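Local structure of putative uncharacterized protein (Bacteroides vulgatus, 4F7A) at residues H126-T129 / P134-Y137; A208-N213 / A438-R443; Y231-S236 / A335-L340. The protein probably binds glycans, perhaps mucin O-glycans, at the bacterial surface as an outer membrane lipoprotein of the SusD/RagB family. All coordinates share one frame; numbering follows the deposited sequence. Where two conformers were deposited one is given.

Contact 1 (H126-T129 / P134-Y137); sequences HRIT and PIVY
Ile128, Thr129 and Ile135 meet through aliphatic carbons, and the flat groups of the two segments stand aside: the His126 ring has Arg127 CG on one face, 3.8 Å above its plane and offset toward the rim, while its ND1 bonds to Val122 O, and the Tyr137 ring meets Phe158 edge-to-face. Across the contact the branch methyl of Ile135 does most of the touching. Its CG2 rests on the helix backbone, 3.5 Å from Thr129 CA and 3.6 Å from Thr129 N, and reaches the side chain at 3.8 Å from Thr129 CB. With Ile135 CG1 between the backbone N and the carbonyl carbon (chi1 63°) and the chain extended beyond it, CD1 comes to 4.1 Å from Thr129 CB. Ile128 and Ile135 cross at about a right angle and touch methyl to methyl, CG2 to CG2 at 3.8 Å; the rest of Ile128 leads away toward Ala85 and Thr89 of helix 84-104. In the TPR-like helical fold of this family the contact folds the chain leaving helix 111-132 back against the last turns of that helix, at the start of the loop to helix 151-174. Thr129 OG1, anti to the backbone N (chi1 -179°), gives its proton to Gly133 O, while Gln151 NE2 donates to it. Trp86 and Tyr90 of helix 84-104 also pack on Ile135.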
loop_
_atom_site.group_PDB
_atom_site.type_symbol
_atom_site.label_atom_id
_atom_site.label_comp_id
_atom_site.label_asym_id
_atom_site.label_seq_id
_atom_site.Cartn_x
_atom_site.Cartn_y
_atom_site.Cartn_z
ATOM N N HIS A 126 -9.536 -3.294 1.434
ATOM C CA HIS A 126 -8.861 -3.723 0.200
ATOM C C HIS A 126 -7.416 -4.064 0.551
ATOM O O HIS A 126 -6.850 -4.974 -0.035
ATOM C CB HIS A 126 -8.989 -2.693 -0.947
ATOM C CG HIS A 126 -7.952 -1.610 -0.925
ATOM N ND1 HIS A 126 -8.023 -0.541 -0.067
ATOM C CD2 HIS A 126 -6.802 -1.461 -1.621
ATOM C CE1 HIS A 126 -6.972 0.241 -0.253
ATOM N NE2 HIS A 126 -6.210 -0.299 -1.186
ATOM N N ARG A 127 -6.840 -3.369 1.545
ATOM C CA ARG A 127 -5.492 -3.699 2.028
ATOM C C ARG A 127 -5.389 -5.124 2.630
ATOM O O ARG A 127 -4.350 -5.774 2.512
ATOM C CB ARG A 127 -5.043 -2.669 3.064
ATOM C CG ARG A 127 -4.723 -1.303 2.470
ATOM C CD ARG A 127 -4.786 -0.178 3.510
ATOM N NE ARG A 127 -3.973 -0.367 4.716
ATOM C CZ ARG A 127 -2.671 -0.061 4.836
ATOM N NH1 ARG A 127 -1.959 0.400 3.821
ATOM N NH2 ARG A 127 -2.065 -0.225 6.006
ATOM N N ILE A 128 -6.480 -5.596 3.233
ATOM C CA ILE A 128 -6.533 -6.940 3.825
ATOM C C ILE A 128 -6.719 -8.029 2.758
ATOM O O ILE A 128 -5.996 -9.019 2.772
ATOM C CB ILE A 128 -7.646 -7.026 4.921
ATOM C CG1 ILE A 128 -7.424 -5.931 5.990
ATOM C CG2 ILE A 128 -7.710 -8.425 5.540
ATOM C CD1 ILE A 128 -6.033 -5.968 6.674
ATOM N N THR A 129 -7.667 -7.864 1.834
ATOM C CA THR A 129 -7.794 -8.847 0.768
ATOM C C THR A 129 -6.529 -8.873 -0.059
ATOM O O THR A 129 -6.129 -9.936 -0.506
ATOM C CB THR A 129 -9.045 -8.687 -0.159
ATOM O OG1 THR A 129 -9.022 -9.741 -1.145
ATOM C CG2 THR A 129 -9.049 -7.348 -0.865
ATOM N N PRO A 134 -9.005 -14.237 0.020
ATOM C CA PRO A 134 -10.345 -14.247 0.577
ATOM C C PRO A 134 -10.422 -13.538 1.939
ATOM O O PRO A 134 -9.498 -13.623 2.762
ATOM C CB PRO A 134 -10.659 -15.741 0.712
ATOM C CG PRO A 134 -9.808 -16.400 -0.375
ATOM C CD PRO A 134 -8.572 -15.560 -0.473
ATOM N N ILE A 135 -11.522 -12.841 2.170
ATOM C CA ILE A 135 -11.732 -12.189 3.464
ATOM C C ILE A 135 -13.191 -12.286 3.856
ATOM O O ILE A 135 -14.035 -12.722 3.068
ATOM C CB ILE A 135 -11.305 -10.700 3.434
ATOM C CG1 ILE A 135 -12.144 -9.879 2.441
ATOM C CG2 ILE A 135 -9.765 -10.561 3.115
ATOM C CD1 ILE A 135 -11.994 -8.303 2.610
ATOM N N VAL A 136 -13.493 -11.868 5.079
ATOM C CA VAL A 136 -14.862 -11.652 5.495
ATOM C C VAL A 136 -15.197 -10.177 5.250
ATOM O O VAL A 136 -14.548 -9.276 5.827
ATOM C CB VAL A 136 -15.086 -12.025 6.985
ATOM C CG1 VAL A 136 -16.515 -11.699 7.398
ATOM C CG2 VAL A 136 -14.801 -13.508 7.225
ATOM N N TYR A 137 -16.189 -9.918 4.394
ATOM C CA TYR A 137 -16.554 -8.543 4.058
ATOM C C TYR A 137 -18.034 -8.391 3.789
ATOM O O TYR A 137 -18.779 -7.915 4.671
ATOM C CB TYR A 137 -15.701 -8.021 2.892
ATOM C CG TYR A 137 -15.874 -6.551 2.638
ATOM C CD1 TYR A 137 -15.224 -5.617 3.430
ATOM C CD2 TYR A 137 -16.695 -6.089 1.620
ATOM C CE1 TYR A 137 -15.423 -4.247 3.242
ATOM C CE2 TYR A 137 -16.875 -4.719 1.402
ATOM C CZ TYR A 137 -16.229 -3.808 2.219
ATOM O OH TYR A 137 -16.379 -2.462 2.026
#

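Contact 2 (A208-N213 / A438-R443); sequences AMRVSN and AWAEQR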
loop_
_atom_site.group_PDB
_atom_site.type_symbol
_atom_site.label_atom_id
_atom_site.label_comp_id
_atom_site.label_asym_id
_atom_site.label_seq_id
_atom_site.Cartn_x
_atom_site.Cartn_y
_atom_site.Cartn_z
ATOM N N ALA A 208 -9.620 -0.540 -9.912
ATOM C CA ALA A 208 -9.823 -0.824 -11.324
ATOM C C ALA A 208 -8.545 -1.296 -11.999
ATOM O O ALA A 208 -8.563 -2.296 -12.718
ATOM C CB ALA A 208 -10.391 0.416 -12.036
HETATM N N MSE A 209 -7.428 -0.605 -11.763
HETATM C CA MSE A 209 -6.172 -1.049 -12.334
HETATM C C MSE A 209 -5.715 -2.357 -11.707
HETATM O O MSE A 209 -5.205 -3.232 -12.408
HETATM C CB MSE A 209 -5.094 0.005 -12.256
HETATM C CG MSE A 209 -5.354 1.217 -13.113
HETATM SE SE MSE A 209 -5.722 0.886 -14.983
HETATM C CE MSE A 209 -7.630 0.949 -14.900
ATOM N N ARG A 210 -5.961 -2.536 -10.414
ATOM C CA ARG A 210 -5.627 -3.800 -9.768
ATOM C C ARG A 210 -6.240 -5.005 -10.503
ATOM O O ARG A 210 -5.594 -6.031 -10.650
ATOM C CB ARG A 210 -6.094 -3.850 -8.308
ATOM C CG ARG A 210 -5.531 -5.101 -7.563
ATOM C CD ARG A 210 -4.166 -4.848 -6.919
ATOM N NE ARG A 210 -4.356 -4.074 -5.707
ATOM C CZ ARG A 210 -3.857 -2.864 -5.458
ATOM N NH1 ARG A 210 -3.073 -2.244 -6.326
ATOM N NH2 ARG A 210 -4.154 -2.261 -4.313
ATOM N N VAL A 211 -7.497 -4.886 -10.935
ATOM C CA VAL A 211 -8.189 -6.025 -11.541
ATOM C C VAL A 211 -8.001 -6.080 -13.066
ATOM O O VAL A 211 -8.596 -6.932 -13.707
ATOM C CB VAL A 211 -9.708 -6.065 -11.209
ATOM C CG1 VAL A 211 -9.923 -5.991 -9.696
ATOM C CG2 VAL A 211 -10.465 -4.961 -11.921
ATOM N N SER A 212 -7.174 -5.195 -13.636
ATOM C CA SER A 212 -7.074 -5.061 -15.108
ATOM C C SER A 212 -6.521 -6.282 -15.843
ATOM O O SER A 212 -6.892 -6.502 -16.997
ATOM C CB SER A 212 -6.293 -3.804 -15.509
ATOM O OG SER A 212 -4.965 -3.851 -15.018
ATOM N N ASN A 213 -5.666 -7.081 -15.191
ATOM C CA ASN A 213 -5.123 -8.291 -15.819
ATOM C C ASN A 213 -6.089 -9.450 -15.737
ATOM O O ASN A 213 -6.201 -10.199 -16.693
ATOM C CB ASN A 213 -3.800 -8.722 -15.204
ATOM C CG ASN A 213 -2.674 -7.787 -15.523
ATOM O OD1 ASN A 213 -2.647 -7.136 -16.598
ATOM N ND2 ASN A 213 -1.697 -7.740 -14.624
ATOM N N ALA A 438 2.636 -0.649 -2.532
ATOM C CA ALA A 438 3.856 -0.986 -3.295
ATOM C C ALA A 438 3.968 -2.486 -3.537
ATOM O O ALA A 438 4.233 -2.939 -4.656
ATOM C CB ALA A 438 5.103 -0.471 -2.554
ATOM N N TRP A 439 3.739 -3.252 -2.481
ATOM C CA TRP A 439 3.840 -4.687 -2.554
ATOM C C TRP A 439 2.706 -5.294 -3.389
ATOM O O TRP A 439 2.938 -6.210 -4.144
ATOM C CB TRP A 439 3.889 -5.303 -1.154
ATOM C CG TRP A 439 4.156 -6.818 -1.184
ATOM C CD1 TRP A 439 4.984 -7.473 -2.037
ATOM C CD2 TRP A 439 3.619 -7.818 -0.290
ATOM N NE1 TRP A 439 4.973 -8.836 -1.770
ATOM C CE2 TRP A 439 4.141 -9.066 -0.699
ATOM C CE3 TRP A 439 2.720 -7.779 0.795
ATOM C CZ2 TRP A 439 3.821 -10.245 -0.054
ATOM C CZ3 TRP A 439 2.392 -8.948 1.424
ATOM C CH2 TRP A 439 2.945 -10.176 1.000
ATOM N N ALA A 440 1.480 -4.796 -3.229
ATOM C CA ALA A 440 0.355 -5.293 -4.000
ATOM C C ALA A 440 0.617 -5.110 -5.477
ATOM O O ALA A 440 0.437 -6.035 -6.266
ATOM C CB ALA A 440 -0.925 -4.586 -3.600
ATOM N N GLU A 441 1.077 -3.931 -5.860
ATOM C CA GLU A 441 1.343 -3.662 -7.279
ATOM C C GLU A 441 2.529 -4.434 -7.833
ATOM O O GLU A 441 2.548 -4.826 -9.017
ATOM C CB GLU A 441 1.471 -2.159 -7.517
ATOM C CG GLU A 441 0.120 -1.495 -7.514
ATOM C CD GLU A 441 -0.694 -1.890 -8.720
ATOM O OE1 GLU A 441 -0.454 -1.263 -9.787
ATOM O OE2 GLU A 441 -1.555 -2.813 -8.610
ATOM N N GLN A 442 3.520 -4.683 -7.004
ATOM C CA GLN A 442 4.631 -5.521 -7.430
ATOM C C GLN A 442 4.193 -6.962 -7.738
ATOM O O GLN A 442 4.614 -7.564 -8.734
ATOM C CB GLN A 442 5.724 -5.498 -6.376
ATOM C CG GLN A 442 6.969 -6.279 -6.762
ATOM C CD GLN A 442 6.938 -7.739 -6.355
ATOM O OE1 GLN A 442 6.164 -8.145 -5.490
ATOM N NE2 GLN A 442 7.814 -8.527 -6.959
ATOM N N ARG A 443 3.317 -7.493 -6.888
ATOM C CA ARG A 443 2.759 -8.822 -7.108
ATOM C C ARG A 443 1.840 -8.857 -8.314
ATOM O O ARG A 443 1.840 -9.831 -9.058
ATOM C CB ARG A 443 2.035 -9.331 -5.859
ATOM C CG ARG A 443 3.012 -9.606 -4.708
ATOM C CD ARG A 443 2.309 -10.047 -3.462
ATOM N NE ARG A 443 1.704 -8.894 -2.785
ATOM C CZ ARG A 443 0.522 -8.903 -2.170
ATOM N NH1 ARG A 443 -0.214 -10.013 -2.138
ATOM N NH2 ARG A 443 0.075 -7.796 -1.594
#
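Arg210, at the C-terminal end of helix 193-210, has its CA 7.4 Å from the CA of Glu441 on helix 435-445, the closest pair of CA atoms across the two segments. The gap is bridged by the arginine side chain. CG leaves anti to the backbone N (chi1 -171°), and bends at chi2 and chi3 then swing the guanidinium over Ala440, whose CB lies 3.9 Å above the plane and over its centre. The same group meets Glu441 at its edge: NH1 donates to OE2 at 2.8 Å with an N-H...O angle of 146°, a buried salt bridge. OE2 lies close to the guanidinium plane, but NH1 comes from above the carboxylate, 45° out of its plane. The contact joins two helices of the TPR-like superhelical fold that are far apart in sequence. Each charge has further mates: Arg210 NH2 pairs with Glu437 and Asp130, and Glu441 OE1 with Lys427 and Arg444, a network that would probably hold both groups ionised inside the protein. Beyond Arg210 the helix is closed by Ser212, whose N and OG both bond to Met209 O, the hydroxyl at 2.7 Å in the carbonyl plane. On helix 435-445 Arg443 doubles back over Trp439: its NE sits 3.2 Å above the indole plane and donates to Trp439 O at 3.3 Å, while Arg443 N reaches that oxygen from the opposite face of its plane.

Contact 3 (Y231-S236 / A335-L340); sequences YGVIES and AETWFL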
loop_
_atom_site.group_PDB
_atom_site.type_symbol
_atom_site.label_atom_id
_atom_site.label_comp_id
_atom_site.label_asym_id
_atom_site.label_seq_id
_atom_site.Cartn_x
_atom_site.Cartn_y
_atom_site.Cartn_z
ATOM N N TYR A 231 -16.819 14.951 -9.849
ATOM C CA TYR A 231 -16.065 15.483 -8.705
ATOM C C TYR A 231 -14.539 15.362 -8.864
ATOM O O TYR A 231 -13.803 15.981 -8.110
ATOM C CB TYR A 231 -16.523 14.855 -7.378
ATOM C CG TYR A 231 -17.912 15.296 -6.989
ATOM C CD1 TYR A 231 -19.023 14.602 -7.429
ATOM C CD2 TYR A 231 -18.118 16.446 -6.208
ATOM C CE1 TYR A 231 -20.297 15.017 -7.085
ATOM C CE2 TYR A 231 -19.401 16.858 -5.866
ATOM C CZ TYR A 231 -20.489 16.137 -6.325
ATOM O OH TYR A 231 -21.790 16.510 -6.012
ATOM N N GLY A 232 -14.082 14.581 -9.842
ATOM C CA GLY A 232 -12.666 14.528 -10.188
ATOM C C GLY A 232 -11.903 13.488 -9.398
ATOM O O GLY A 232 -12.488 12.779 -8.587
ATOM N N VAL A 233 -10.594 13.401 -9.674
ATOM C CA VAL A 233 -9.678 12.547 -8.939
ATOM C C VAL A 233 -8.557 13.441 -8.412
ATOM O O VAL A 233 -8.436 14.609 -8.806
ATOM C CB VAL A 233 -9.102 11.410 -9.814
ATOM C CG1 VAL A 233 -10.213 10.414 -10.263
ATOM C CG2 VAL A 233 -8.346 11.962 -11.051
ATOM N N ILE A 234 -7.759 12.903 -7.504
ATOM C CA ILE A 234 -6.700 13.683 -6.874
ATOM C C ILE A 234 -5.597 13.961 -7.887
ATOM O O ILE A 234 -5.066 13.039 -8.498
ATOM C CB ILE A 234 -6.161 12.964 -5.617
ATOM C CG1 ILE A 234 -7.294 12.814 -4.580
ATOM C CG2 ILE A 234 -4.992 13.774 -4.991
ATOM C CD1 ILE A 234 -6.957 11.885 -3.457
ATOM N N GLU A 235 -5.272 15.247 -8.070
ATOM C CA GLU A 235 -4.264 15.693 -9.041
ATOM C C GLU A 235 -3.129 16.512 -8.433
ATOM O O GLU A 235 -2.060 16.599 -9.028
ATOM C CB GLU A 235 -4.954 16.535 -10.127
ATOM C CG GLU A 235 -5.888 15.683 -10.980
ATOM C CD GLU A 235 -6.570 16.447 -12.098
ATOM O OE1 GLU A 235 -6.341 17.652 -12.231
ATOM O OE2 GLU A 235 -7.338 15.827 -12.858
ATOM N N SER A 236 -3.378 17.095 -7.263
ATOM C CA SER A 236 -2.391 17.918 -6.554
ATOM C C SER A 236 -1.971 17.251 -5.259
ATOM O O SER A 236 -2.815 16.744 -4.528
ATOM C CB SER A 236 -2.998 19.286 -6.203
ATOM O OG SER A 236 -2.137 19.995 -5.322
ATOM N N ALA A 335 0.301 11.704 -7.097
ATOM C CA ALA A 335 1.290 11.098 -7.998
ATOM C C ALA A 335 0.820 9.698 -8.412
ATOM O O ALA A 335 0.765 9.383 -9.604
ATOM C CB ALA A 335 2.708 11.042 -7.331
ATOM N N GLU A 336 0.463 8.871 -7.439
ATOM C CA GLU A 336 -0.083 7.531 -7.732
ATOM C C GLU A 336 -1.272 7.631 -8.690
ATOM O O GLU A 336 -1.404 6.848 -9.622
ATOM C CB GLU A 336 -0.510 6.815 -6.436
ATOM C CG GLU A 336 -1.216 5.493 -6.735
ATOM C CD GLU A 336 -1.877 4.822 -5.555
ATOM O OE1 GLU A 336 -1.706 5.282 -4.403
ATOM O OE2 GLU A 336 -2.570 3.808 -5.804
ATOM N N THR A 337 -2.149 8.588 -8.450
ATOM C CA THR A 337 -3.341 8.737 -9.278
ATOM C C THR A 337 -2.960 9.030 -10.755
ATOM O O THR A 337 -3.540 8.465 -11.685
ATOM C CB THR A 337 -4.314 9.777 -8.675
ATOM O OG1 THR A 337 -4.645 9.377 -7.326
ATOM C CG2 THR A 337 -5.604 9.876 -9.508
ATOM N N TRP A 338 -1.962 9.873 -10.964
ATOM C CA TRP A 338 -1.451 10.121 -12.320
ATOM C C TRP A 338 -0.864 8.848 -12.969
ATOM O O TRP A 338 -1.046 8.618 -14.168
ATOM C CB TRP A 338 -0.419 11.244 -12.323
ATOM C CG TRP A 338 -1.021 12.630 -12.241
ATOM C CD1 TRP A 338 -0.932 13.484 -11.204
ATOM C CD2 TRP A 338 -1.826 13.283 -13.230
ATOM N NE1 TRP A 338 -1.627 14.633 -11.470
ATOM C CE2 TRP A 338 -2.181 14.537 -12.715
ATOM C CE3 TRP A 338 -2.290 12.925 -14.497
ATOM C CZ2 TRP A 338 -2.966 15.449 -13.431
ATOM C CZ3 TRP A 338 -3.040 13.834 -15.218
ATOM C CH2 TRP A 338 -3.367 15.078 -14.690
ATOM N N PHE A 339 -0.154 8.039 -12.195
ATOM C CA PHE A 339 0.414 6.792 -12.731
ATOM C C PHE A 339 -0.691 5.767 -13.040
ATOM O O PHE A 339 -0.560 4.963 -13.954
ATOM C CB PHE A 339 1.457 6.207 -11.778
ATOM C CG PHE A 339 2.715 7.025 -11.670
ATOM C CD1 PHE A 339 3.480 7.284 -12.790
ATOM C CD2 PHE A 339 3.121 7.552 -10.460
ATOM C CE1 PHE A 339 4.642 8.048 -12.701
ATOM C CE2 PHE A 339 4.293 8.296 -10.351
ATOM C CZ PHE A 339 5.048 8.553 -11.474
ATOM N N LEU A 340 -1.775 5.787 -12.265
ATOM C CA LEU A 340 -2.937 4.949 -12.560
ATOM C C LEU A 340 -3.569 5.391 -13.876
ATOM O O LEU A 340 -3.950 4.565 -14.705
ATOM C CB LEU A 340 -3.968 5.002 -11.412
ATOM C CG LEU A 340 -3.574 4.274 -10.131
ATOM C CD1 LEU A 340 -4.437 4.697 -8.899
ATOM C CD2 LEU A 340 -3.626 2.747 -10.373
#
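Trp338 NE1 donates to the backbone O of Glu235 at 3.2 Å, a bond that is nearly straight at the hydrogen (161°) and tethers an irregular connection to helix 334-346 of the TPR-like helical fold. The oxygen lies at the edge of the indole, close to its plane, and the donor arrives in the carbonyl plane on a lone pair, at a C=O...N angle of 117°. Residues 231-236 belong to the loop that leads from helix 216-228 to strand 241-243. With CG beside its own backbone N (chi1 -78°), the tryptophan turns its NE1 edge to this loop, while Ala362 and Thr366 of helix 356-371 pack against the ring. The Glu235 side chain, extended beyond CG, runs obliquely past the indole, and its CG lies 3.8 Å from Trp338 CZ2. Its carboxylate goes on to Arg341, which pairs with OE2 and also makes a cation-pi contact with Trp338, so one arginine of helix 334-346 holds both the loop glutamate and the indole of its own helix. A phenylalanine in place of Trp338 would keep a flat ring but lack the indole N-H, and would probably leave Glu235 O without this donor and part of the glutamate chain without its packing. One residue earlier on both segments, Ile234 meets Thr337, where OG1 is occupied by Thr333 O, so that the carbon side of the residue faces the loop: CB and CG2 each lie 3.4 Å from Ile234 O. Val233 meets the threonine methyl to methyl, its CG2 3.8 Å from Thr337 CG2.

From the N terminus, contact 1 comes first and closes a short local loop: only four residues separate its segments at the end of helix 111-132. Contact 2 opens at 208-213, at the end of helix 193-210. Before it closes, contact 3 opens at 231-236 and closes at 335-340 on helix 334-346, so contact 3 is nested inside the long loop that ends at 438-443 on helix 435-445; none of the three cross. Contact 2 lies against both others: His126 CD2 packs 3.9 Å from Arg210 NH2, and Met209 CG lies 3.6 Å from Leu340 CD2. Contacts 1 and 3 do not touch, their centres about 24 Å apart, and helix 193-210 runs between them.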